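Local atomic coordinates of Two-component sensor histidine kinase (Nostoc sp., PDB entry 6OZB), a protein that probably serves as a light-sensing histidine kinase of two-component signalling, carrying a covalently attached phycoerythrobilin in the GAF domain of a cyanobacterial phytochrome. Residues Pro76-Leu79 against Gly80-Phe83; Asp86-Pro89 against Pro90-Glu94; Arg133-Ser137 against Cys138-Tyr142. The protein carries 1 engineered substitution. One frame throughout, in Å; residues are numbered along the deposited sequence. Where two conformers were deposited one is given.

Interaction 1: residues Pro76-Leu79 against Gly80-Phe83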
loop_
_atom_site.group_PDB
_atom_site.type_symbol
_atom_site.label_atom_id
_atom_site.label_comp_id
_atom_site.label_asym_id
_atom_site.label_seq_id
_atom_site.Cartn_x
_atom_site.Cartn_y
_atom_site.Cartn_z
ATOM N N PRO C 76 16.315 -20.582 -15.987
ATOM C CA PRO C 76 17.617 -21.235 -15.850
ATOM C C PRO C 76 17.936 -21.606 -14.424
ATOM O O PRO C 76 17.417 -21.040 -13.471
ATOM C CB PRO C 76 18.610 -20.171 -16.346
ATOM C CG PRO C 76 17.809 -19.207 -17.093
ATOM C CD PRO C 76 16.444 -19.209 -16.509
ATOM N N SER C 77 18.851 -22.548 -14.299
ATOM C CA SER C 77 19.267 -23.032 -12.994
ATOM C C SER C 77 20.299 -22.110 -12.364
ATOM O O SER C 77 21.270 -21.687 -13.025
ATOM C CB SER C 77 19.840 -24.432 -13.111
ATOM O OG SER C 77 20.394 -24.813 -11.864
ATOM N N LEU C 78 20.063 -21.760 -11.106
ATOM C CA LEU C 78 20.991 -20.915 -10.360
ATOM C C LEU C 78 21.721 -21.732 -9.299
ATOM O O LEU C 78 22.526 -21.184 -8.553
ATOM C CB LEU C 78 20.251 -19.744 -9.698
ATOM C CG LEU C 78 19.407 -18.859 -10.609
ATOM C CD1 LEU C 78 18.771 -17.702 -9.844
ATOM C CD2 LEU C 78 20.235 -18.322 -11.750
ATOM N N LEU C 79 21.488 -23.042 -9.271
ATOM C CA LEU C 79 22.094 -23.902 -8.276
ATOM C C LEU C 79 23.617 -23.769 -8.277
ATOM O O LEU C 79 24.270 -23.796 -9.339
ATOM C CB LEU C 79 21.701 -25.350 -8.540
ATOM C CG LEU C 79 22.196 -26.342 -7.502
ATOM C CD1 LEU C 79 21.531 -26.156 -6.125
ATOM C CD2 LEU C 79 22.010 -27.753 -8.033
ATOM N N GLY C 80 24.198 -23.625 -7.090
ATOM C CA GLY C 80 25.642 -23.526 -6.972
ATOM C C GLY C 80 26.172 -22.119 -7.167
ATOM O O GLY C 80 27.343 -21.858 -6.904
ATOM N N LEU C 81 25.351 -21.203 -7.666
ATOM C CA LEU C 81 25.866 -19.855 -7.912
ATOM C C LEU C 81 25.985 -19.073 -6.608
ATOM O O LEU C 81 25.165 -19.227 -5.692
ATOM C CB LEU C 81 24.995 -19.090 -8.890
ATOM C CG LEU C 81 24.932 -19.678 -10.299
ATOM C CD1 LEU C 81 24.042 -18.799 -11.136
ATOM C CD2 LEU C 81 26.314 -19.821 -10.902
ATOM N N ASN C 82 27.028 -18.243 -6.551
ATOM C CA ASN C 82 27.260 -17.331 -5.433
ATOM C C ASN C 82 26.820 -15.920 -5.766
ATOM O O ASN C 82 27.000 -15.450 -6.886
ATOM C CB ASN C 82 28.739 -17.300 -5.047
ATOM C CG ASN C 82 29.219 -18.604 -4.468
ATOM O OD1 ASN C 82 28.824 -18.990 -3.370
ATOM N ND2 ASN C 82 30.082 -19.290 -5.197
ATOM N N PHE C 83 26.266 -15.225 -4.783
ATOM C CA PHE C 83 25.890 -13.837 -4.981
ATOM C C PHE C 83 26.506 -12.967 -3.892
ATOM O O PHE C 83 26.579 -13.379 -2.737
ATOM C CB PHE C 83 24.379 -13.693 -4.988
ATOM C CG PHE C 83 23.707 -14.427 -6.123
ATOM C CD1 PHE C 83 23.428 -15.764 -6.018
ATOM C CD2 PHE C 83 23.405 -13.776 -7.315
ATOM C CE1 PHE C 83 22.819 -16.455 -7.051
ATOM C CE2 PHE C 83 22.800 -14.458 -8.365
ATOM C CZ PHE C 83 22.511 -15.802 -8.236
#
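Leu78 and Leu81 close a type II beta turn, in which Leu81 N donates to Leu78 O at 3.0 Å. The N-H...O angle of 158° makes this a fairly straight bond. Leu79 and Gly80 occupy the two central positions, and Gly80 takes a positive phi of 85°. A beta carbon on that backbone would run into the carbonyl oxygen of Leu79, the textbook reason why glycine is favoured at the third place of this turn.

The side chains at the two ends of the turn then meet across its mouth. Leu78 turns CG away from its own carbonyl carbon (chi1 -55°), and this sends its methyl CD2 to within 3.9 Å of Leu81 CD1. The two isobutyl groups pass one another at a slant, methyl against methyl. Leu81 also folds back over the turn: its CG lies 3.3 Å from Leu78 O, so the oxygen that receives the backbone bond is bordered by carbon as well. The other branch of Leu78 leads toward the strand, where its CD1 approaches Phe83 CZ at 4.5 Å, a looser contact made obliquely to the ring.

This turn leads into strand 82-83, which pairs antiparallel with strand 63-70 at one edge of the GAF sheet; Gly80 and Leu81 bond through their backbones to Val65. On the approach, Glu68 takes hydrogen bonds from Ser77 OG and Leu78 N. Leu78 and Phe83 both belong to the phycoerythrobilin pocket.

The chemistry is thus divided: a single backbone bond and a glycine set the course of the chain, while methyl and ring carbons, which have no directional bonds to satisfy, give the leucine and phenylalanine an apolar surface to offer the pigment.

Interaction 2: residues Asp86-Pro89 against Pro90-Glu94. With PEB (phycoerythrobilin), chain F.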
loop_
_atom_site.group_PDB
_atom_site.type_symbol
_atom_site.label_atom_id
_atom_site.label_comp_id
_atom_site.label_asym_id
_atom_site.label_seq_id
_atom_site.Cartn_x
_atom_site.Cartn_y
_atom_site.Cartn_z
ATOM N N ASP C 86 26.439 -7.302 -1.461
ATOM C CA ASP C 86 25.842 -6.057 -1.937
ATOM C C ASP C 86 24.466 -6.239 -2.577
ATOM O O ASP C 86 23.726 -5.265 -2.732
ATOM C CB ASP C 86 26.759 -5.376 -2.969
ATOM C CG ASP C 86 27.978 -4.728 -2.342
ATOM O OD1 ASP C 86 28.064 -4.666 -1.093
ATOM O OD2 ASP C 86 28.848 -4.258 -3.108
ATOM N N ASP C 87 24.119 -7.465 -2.955
ATOM C CA ASP C 87 22.811 -7.711 -3.561
ATOM C C ASP C 87 21.686 -7.471 -2.551
ATOM O O ASP C 87 20.553 -7.175 -2.947
ATOM C CB ASP C 87 22.719 -9.129 -4.125
ATOM C CG ASP C 87 23.481 -9.288 -5.421
ATOM O OD1 ASP C 87 24.328 -8.412 -5.717
ATOM O OD2 ASP C 87 23.233 -10.297 -6.127
ATOM N N ILE C 88 22.014 -7.608 -1.264
ATOM C CA ILE C 88 21.088 -7.326 -0.171
ATOM C C ILE C 88 21.723 -6.243 0.705
ATOM O O ILE C 88 22.503 -6.547 1.604
ATOM C CB ILE C 88 20.797 -8.602 0.666
ATOM C CG1 ILE C 88 20.320 -9.726 -0.249
ATOM C CG2 ILE C 88 19.753 -8.323 1.733
ATOM C CD1 ILE C 88 20.072 -11.034 0.447
ATOM N N PRO C 89 21.383 -4.966 0.453
ATOM C CA PRO C 89 22.013 -3.854 1.175
ATOM C C PRO C 89 21.631 -3.835 2.646
ATOM O O PRO C 89 20.685 -4.516 3.024
ATOM C CB PRO C 89 21.466 -2.615 0.458
ATOM C CG PRO C 89 21.033 -3.101 -0.859
ATOM C CD PRO C 89 20.474 -4.469 -0.586
ATOM N N PRO C 90 22.346 -3.052 3.461
ATOM C CA PRO C 90 22.126 -3.023 4.913
ATOM C C PRO C 90 20.660 -2.801 5.340
ATOM O O PRO C 90 20.180 -3.528 6.210
ATOM C CB PRO C 90 22.997 -1.853 5.355
ATOM C CG PRO C 90 24.087 -1.842 4.388
ATOM C CD PRO C 90 23.458 -2.174 3.076
ATOM N N GLN C 91 19.952 -1.857 4.728
ATOM C CA GLN C 91 18.563 -1.619 5.128
ATOM C C GLN C 91 17.732 -2.882 5.012
ATOM O O GLN C 91 17.048 -3.259 5.960
ATOM C CB GLN C 91 17.896 -0.527 4.300
ATOM C CG GLN C 91 18.200 0.890 4.741
ATOM C CD GLN C 91 17.274 1.896 4.078
ATOM O OE1 GLN C 91 16.651 1.607 3.052
ATOM N NE2 GLN C 91 17.158 3.074 4.676
ATOM N N ALA C 92 17.824 -3.540 3.860
ATOM C CA ALA C 92 17.084 -4.771 3.606
ATOM C C ALA C 92 17.514 -5.859 4.565
ATOM O O ALA C 92 16.683 -6.599 5.080
ATOM C CB ALA C 92 17.297 -5.226 2.177
ATOM N N ARG C 93 18.820 -5.956 4.796
ATOM C CA ARG C 93 19.358 -7.019 5.635
ATOM C C ARG C 93 18.865 -6.847 7.064
ATOM O O ARG C 93 18.482 -7.812 7.718
ATOM C CB ARG C 93 20.886 -7.024 5.573
ATOM C CG ARG C 93 21.537 -8.273 6.157
ATOM C CD ARG C 93 23.029 -8.306 5.874
ATOM N NE ARG C 93 23.346 -8.352 4.440
ATOM C CZ ARG C 93 23.662 -9.461 3.768
ATOM N NH1 ARG C 93 23.698 -10.642 4.375
ATOM N NH2 ARG C 93 23.947 -9.389 2.476
ATOM N N GLU C 94 18.816 -5.603 7.520
ATOM C CA GLU C 94 18.341 -5.315 8.864
ATOM C C GLU C 94 16.880 -5.711 9.050
ATOM O O GLU C 94 16.492 -6.135 10.133
ATOM C CB GLU C 94 18.509 -3.838 9.183
ATOM C CG GLU C 94 18.187 -3.504 10.624
ATOM C CD GLU C 94 18.401 -2.045 10.941
ATOM O OE1 GLU C 94 18.845 -1.756 12.071
ATOM O OE2 GLU C 94 18.129 -1.190 10.066
HETATM C CHC PEB F . 18.588 -10.684 -3.516
HETATM N NC PEB F . 17.753 -8.375 -2.910
HETATM C C1C PEB F . 16.892 -7.775 -2.045
HETATM C C2C PEB F . 16.270 -8.724 -1.274
HETATM C C3C PEB F . 16.755 -9.956 -1.655
HETATM C C4C PEB F . 17.692 -9.721 -2.686
HETATM C CMC PEB F . 16.295 -11.236 -0.980
HETATM C CAC PEB F . 15.209 -8.371 -0.177
HETATM C CBC PEB F . 13.875 -8.009 -0.809
HETATM C CGC PEB F . 13.169 -9.281 -1.200
HETATM O O1C PEB F . 12.928 -10.137 -0.303
HETATM O O2C PEB F . 12.811 -9.486 -2.399
HETATM N ND PEB F . 16.861 -12.289 -4.109
HETATM C C1D PEB F . 18.187 -12.071 -3.394
HETATM C C2D PEB F . 19.107 -12.908 -4.150
HETATM C C3D PEB F . 18.477 -13.536 -5.202
HETATM C C4D PEB F . 17.095 -13.231 -5.239
HETATM C CMD PEB F . 20.630 -12.964 -3.853
HETATM C CAD PEB F . 19.217 -14.374 -6.261
HETATM C CBD PEB F . 18.657 -15.552 -6.677
HETATM O OD PEB F . 16.242 -13.640 -6.013
HETATM N NA PEB F . 20.602 -5.217 -5.616
HETATM C C1A PEB F . 21.611 -5.524 -6.570
HETATM C C2A PEB F . 22.491 -4.318 -6.771
HETATM C C3A PEB F . 21.975 -3.225 -5.848
HETATM C C4A PEB F . 20.765 -3.861 -5.136
HETATM C CMA PEB F . 24.002 -4.639 -6.543
HETATM C CBA PEB F . 22.634 -1.189 -7.274
HETATM O OA PEB F . 21.732 -6.612 -7.108
HETATM C CHA PEB F . 19.964 -3.155 -4.287
HETATM C CAA PEB F . 21.527 -1.901 -6.473
HETATM N NB PEB F . 18.494 -5.204 -3.301
HETATM C C1B PEB F . 18.808 -3.785 -3.515
HETATM C C2B PEB F . 17.848 -2.943 -2.842
HETATM C C3B PEB F . 16.908 -3.813 -2.203
HETATM C C4B PEB F . 17.286 -5.248 -2.461
HETATM C CHB PEB F . 16.557 -6.286 -1.936
HETATM C CMB PEB F . 17.866 -1.448 -2.835
HETATM C CAB PEB F . 15.710 -3.382 -1.383
HETATM C CBB PEB F . 14.478 -3.418 -2.261
HETATM C CGB PEB F . 13.363 -2.811 -1.407
HETATM O O1B PEB F . 13.004 -3.437 -0.365
HETATM O O2B PEB F . 12.855 -1.708 -1.723
#
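Ile88 and Pro89 are wedged between the phycoerythrobilin and the first turn of helix 90-99, in the Asp-Ile-Pro sequence familiar from phytochromes. Ile88 splits its two branches between these neighbours. With Ile88 CG1 anti to the carbonyl carbon (chi1 -54°), that branch meets ring C of the pigment, where Ile88 CG1 lies 3.6 Å from PEB C4C. CG2 points the other way, over one face of the Arg93 guanidinium and 4.0 Å from Ala92 CB. The methyl of Ala92 is the small bump here, set in the hollow between Ile88 CG2 and the Pro89 ring. Pro89 sets CG and CD against the chromophore, with CD 3.4 Å from C1B of ring B, and Asp87 O lies 2.9 Å from the pigment nitrogen NB.

Pro89 is also the N-cap residue, and its carbonyl oxygen takes Arg93 N at 2.9 Å. The Arg93 chain bends at chi3 to bring its guanidinium back to Ile88 O, where NH2 makes a weak bond of 3.3 Å; its stronger partner is Gly61 O. Shortening Ile88 to an alanine is likely to open a gap between ring C and Ala92 and to remove the CG2 methyl from over the guanidinium.

Carbon surfaces therefore fit the pigment, whereas the helix start is secured by main-chain oxygens, and residues 87-89 thus touch the pigment on one side and the helix on the other.

Interaction 3: residues Arg133-Ser137 against Cys138-Tyr142. With PEB (phycoerythrobilin), chain F.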
loop_
_atom_site.group_PDB
_atom_site.type_symbol
_atom_site.label_atom_id
_atom_site.label_comp_id
_atom_site.label_asym_id
_atom_site.label_seq_id
_atom_site.Cartn_x
_atom_site.Cartn_y
_atom_site.Cartn_z
ATOM N N ARG C 133 4.620 -1.008 -0.491
ATOM C CA ARG C 133 5.309 0.258 -0.728
ATOM C C ARG C 133 6.092 0.143 -2.028
ATOM O O ARG C 133 6.297 -0.955 -2.515
ATOM C CB ARG C 133 6.257 0.585 0.429
ATOM C CG ARG C 133 7.360 -0.460 0.622
ATOM C CD ARG C 133 8.433 0.002 1.614
ATOM N NE ARG C 133 9.406 -1.073 1.879
ATOM C CZ ARG C 133 10.444 -1.391 1.095
ATOM N NH1 ARG C 133 10.671 -0.730 -0.030
ATOM N NH2 ARG C 133 11.269 -2.385 1.439
ATOM N N PRO C 134 6.563 1.269 -2.576
ATOM C CA PRO C 134 7.375 1.157 -3.798
ATOM C C PRO C 134 8.679 0.415 -3.519
ATOM O O PRO C 134 9.316 0.642 -2.490
ATOM C CB PRO C 134 7.637 2.626 -4.185
ATOM C CG PRO C 134 6.519 3.385 -3.529
ATOM C CD PRO C 134 6.307 2.669 -2.217
ATOM N N VAL C 135 9.044 -0.488 -4.416
ATOM C CA VAL C 135 10.282 -1.249 -4.276
ATOM C C VAL C 135 11.397 -0.506 -5.014
ATOM O O VAL C 135 11.134 0.168 -5.991
ATOM C CB VAL C 135 10.122 -2.675 -4.792
ATOM C CG1 VAL C 135 9.985 -2.711 -6.319
ATOM C CG2 VAL C 135 11.294 -3.578 -4.347
ATOM N N ASP C 136 12.626 -0.587 -4.502
ATOM C CA ASP C 136 13.779 0.066 -5.126
ATOM C C ASP C 136 13.955 -0.394 -6.567
ATOM O O ASP C 136 13.855 -1.599 -6.853
ATOM C CB ASP C 136 15.053 -0.237 -4.340
ATOM C CG ASP C 136 16.180 0.721 -4.672
ATOM O OD1 ASP C 136 16.741 0.607 -5.780
ATOM O OD2 ASP C 136 16.535 1.563 -3.813
ATOM N N SER C 137 14.211 0.550 -7.467
ATOM C CA SER C 137 14.344 0.230 -8.886
ATOM C C SER C 137 15.490 -0.746 -9.152
ATOM O O SER C 137 15.435 -1.529 -10.097
ATOM C CB SER C 137 14.556 1.502 -9.710
ATOM O OG SER C 137 15.717 2.195 -9.293
ATOM N N CYS C 138 16.531 -0.713 -8.331
ATOM C CA CYS C 138 17.659 -1.624 -8.563
ATOM C C CYS C 138 17.192 -3.062 -8.433
ATOM O O CYS C 138 17.579 -3.915 -9.219
ATOM C CB CYS C 138 18.808 -1.359 -7.595
ATOM S SG CYS C 138 20.282 -2.346 -7.952
ATOM N N HIS C 139 16.346 -3.327 -7.442
ATOM C CA HIS C 139 15.849 -4.665 -7.188
ATOM C C HIS C 139 14.843 -5.085 -8.278
ATOM O O HIS C 139 14.849 -6.236 -8.714
ATOM C CB HIS C 139 15.237 -4.739 -5.778
ATOM C CG HIS C 139 14.934 -6.126 -5.308
ATOM N ND1 HIS C 139 15.778 -7.198 -5.528
ATOM C CD2 HIS C 139 13.882 -6.610 -4.615
ATOM C CE1 HIS C 139 15.239 -8.287 -5.001
ATOM N NE2 HIS C 139 14.092 -7.956 -4.438
ATOM N N VAL C 140 14.019 -4.153 -8.751
ATOM C CA VAL C 140 13.129 -4.458 -9.870
ATOM C C VAL C 140 13.953 -4.884 -11.078
ATOM O O VAL C 140 13.621 -5.849 -11.756
ATOM C CB VAL C 140 12.252 -3.270 -10.247
ATOM C CG1 VAL C 140 11.784 -3.354 -11.722
ATOM C CG2 VAL C 140 11.103 -3.238 -9.348
ATOM N N GLU C 141 15.000 -4.122 -11.358
ATOM C CA GLU C 141 15.843 -4.387 -12.531
ATOM C C GLU C 141 16.557 -5.738 -12.395
ATOM O O GLU C 141 16.716 -6.470 -13.366
ATOM C CB GLU C 141 16.837 -3.223 -12.736
ATOM C CG GLU C 141 16.138 -1.945 -13.282
ATOM C CD GLU C 141 16.911 -0.642 -13.051
ATOM O OE1 GLU C 141 18.154 -0.684 -12.922
ATOM O OE2 GLU C 141 16.261 0.430 -13.010
ATOM N N TYR C 142 16.967 -6.066 -11.176
ATOM C CA TYR C 142 17.613 -7.330 -10.852
ATOM C C TYR C 142 16.691 -8.505 -11.181
ATOM O O TYR C 142 17.105 -9.486 -11.813
ATOM C CB TYR C 142 17.954 -7.305 -9.379
ATOM C CG TYR C 142 18.718 -8.461 -8.766
ATOM C CD1 TYR C 142 18.051 -9.498 -8.133
ATOM C CD2 TYR C 142 20.105 -8.460 -8.745
ATOM C CE1 TYR C 142 18.760 -10.532 -7.512
ATOM C CE2 TYR C 142 20.820 -9.478 -8.132
ATOM C CZ TYR C 142 20.146 -10.503 -7.518
ATOM O OH TYR C 142 20.879 -11.498 -6.916
HETATM C CHC PEB F . 18.588 -10.684 -3.516
HETATM N NC PEB F . 17.753 -8.375 -2.910
HETATM C C1C PEB F . 16.892 -7.775 -2.045
HETATM C C2C PEB F . 16.270 -8.724 -1.274
HETATM C C3C PEB F . 16.755 -9.956 -1.655
HETATM C C4C PEB F . 17.692 -9.721 -2.686
HETATM C CMC PEB F . 16.295 -11.236 -0.980
HETATM C CAC PEB F . 15.209 -8.371 -0.177
HETATM C CBC PEB F . 13.875 -8.009 -0.809
HETATM C CGC PEB F . 13.169 -9.281 -1.200
HETATM O O1C PEB F . 12.928 -10.137 -0.303
HETATM O O2C PEB F . 12.811 -9.486 -2.399
HETATM N ND PEB F . 16.861 -12.289 -4.109
HETATM C C1D PEB F . 18.187 -12.071 -3.394
HETATM C C2D PEB F . 19.107 -12.908 -4.150
HETATM C C3D PEB F . 18.477 -13.536 -5.202
HETATM C C4D PEB F . 17.095 -13.231 -5.239
HETATM C CMD PEB F . 20.630 -12.964 -3.853
HETATM C CAD PEB F . 19.217 -14.374 -6.261
HETATM C CBD PEB F . 18.657 -15.552 -6.677
HETATM O OD PEB F . 16.242 -13.640 -6.013
HETATM N NA PEB F . 20.602 -5.217 -5.616
HETATM C C1A PEB F . 21.611 -5.524 -6.570
HETATM C C2A PEB F . 22.491 -4.318 -6.771
HETATM C C3A PEB F . 21.975 -3.225 -5.848
HETATM C C4A PEB F . 20.765 -3.861 -5.136
HETATM C CMA PEB F . 24.002 -4.639 -6.543
HETATM C CBA PEB F . 22.634 -1.189 -7.274
HETATM O OA PEB F . 21.732 -6.612 -7.108
HETATM C CHA PEB F . 19.964 -3.155 -4.287
HETATM C CAA PEB F . 21.527 -1.901 -6.473
HETATM N NB PEB F . 18.494 -5.204 -3.301
HETATM C C1B PEB F . 18.808 -3.785 -3.515
HETATM C C2B PEB F . 17.848 -2.943 -2.842
HETATM C C3B PEB F . 16.908 -3.813 -2.203
HETATM C C4B PEB F . 17.286 -5.248 -2.461
HETATM C CHB PEB F . 16.557 -6.286 -1.936
HETATM C CMB PEB F . 17.866 -1.448 -2.835
HETATM C CAB PEB F . 15.710 -3.382 -1.383
HETATM C CBB PEB F . 14.478 -3.418 -2.261
HETATM C CGB PEB F . 13.363 -2.811 -1.407
HETATM O O1B PEB F . 13.004 -3.437 -0.365
HETATM O O2B PEB F . 12.855 -1.708 -1.723
HETATM O O HOH W 1 18.048 1.332 -10.549
#
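The chromophore attachment site of this GAF domain lies at the start of helix 137-145, where Asp136 caps the helix and Cys138 binds the pigment. Asp136 OD1 accepts from Cys138 N at 2.9 Å through its anti lone pair, the lone pair facing away from OD2. Cys138 in turn carries SG anti to its backbone N (chi1 -174°), and the sulfur is covalently bonded to CAA of phycoerythrobilin, 2.0 Å away, on the ring A side chain.

Farther along, the ring B propionate is held by three hydrogen bonds. Arg133, its chain extended from CG to NE, offers the edge of its guanidinium: NH1 donates to O2B at 2.9 Å, almost straight at 172°, and NH2 to O1B at 2.7 Å. The backbone N of Asp136 adds a further bond to O2B, 3.0 Å long. Arg133 NH2 is also hydrogen-bonded to Gln114, and Tyr132 of the second subunit packs on the arginine.

His139 works in two ways. Its ring lies flat against the pigment, with CHB 3.6 Å above the plane and over the ring centre, while NE2 reaches the other propionate and donates to O2C at 2.9 Å. Val135 CG2 borders the same imidazole at its edge, nearly in plane. The other branch of Val135 packs tightly, CG1 to Val140 CG2 being 3.3 Å, and so joins the loop just after strand 131-134 to the helix.

A covalent bond and directed hydrogen bonds are combined here. The bond from Cys138 SG fixes one end of the bilin, and the two propionates are fixed separately by a cationic side chain, a backbone N-H and an imidazole. The positive guanidinium is likely to favour an ionised ring B carboxylate, and this binding would restrain the central part of the tetrapyrrole.

How the interactions relate
The three contacts follow one another along the chain but converge on a single phycoerythrobilin. Interactions 2 and 3 have centres about 13 Å apart and cover opposite faces of ring C: Ile88 lies on one side and His139 on the other. They are joined directly, since Asp87 OD2 and Tyr142 OH are 2.8 Å apart, a probable hydrogen bond. Interaction 1 is more distant, its centre about 19 Å from that of interaction 2 and 21 Å from that of interaction 3, and it reaches the ring D end of the pigment through Leu78. Tyr142 links it as well, because Phe83 CD2 packs 3.4 Å from Tyr142 OH.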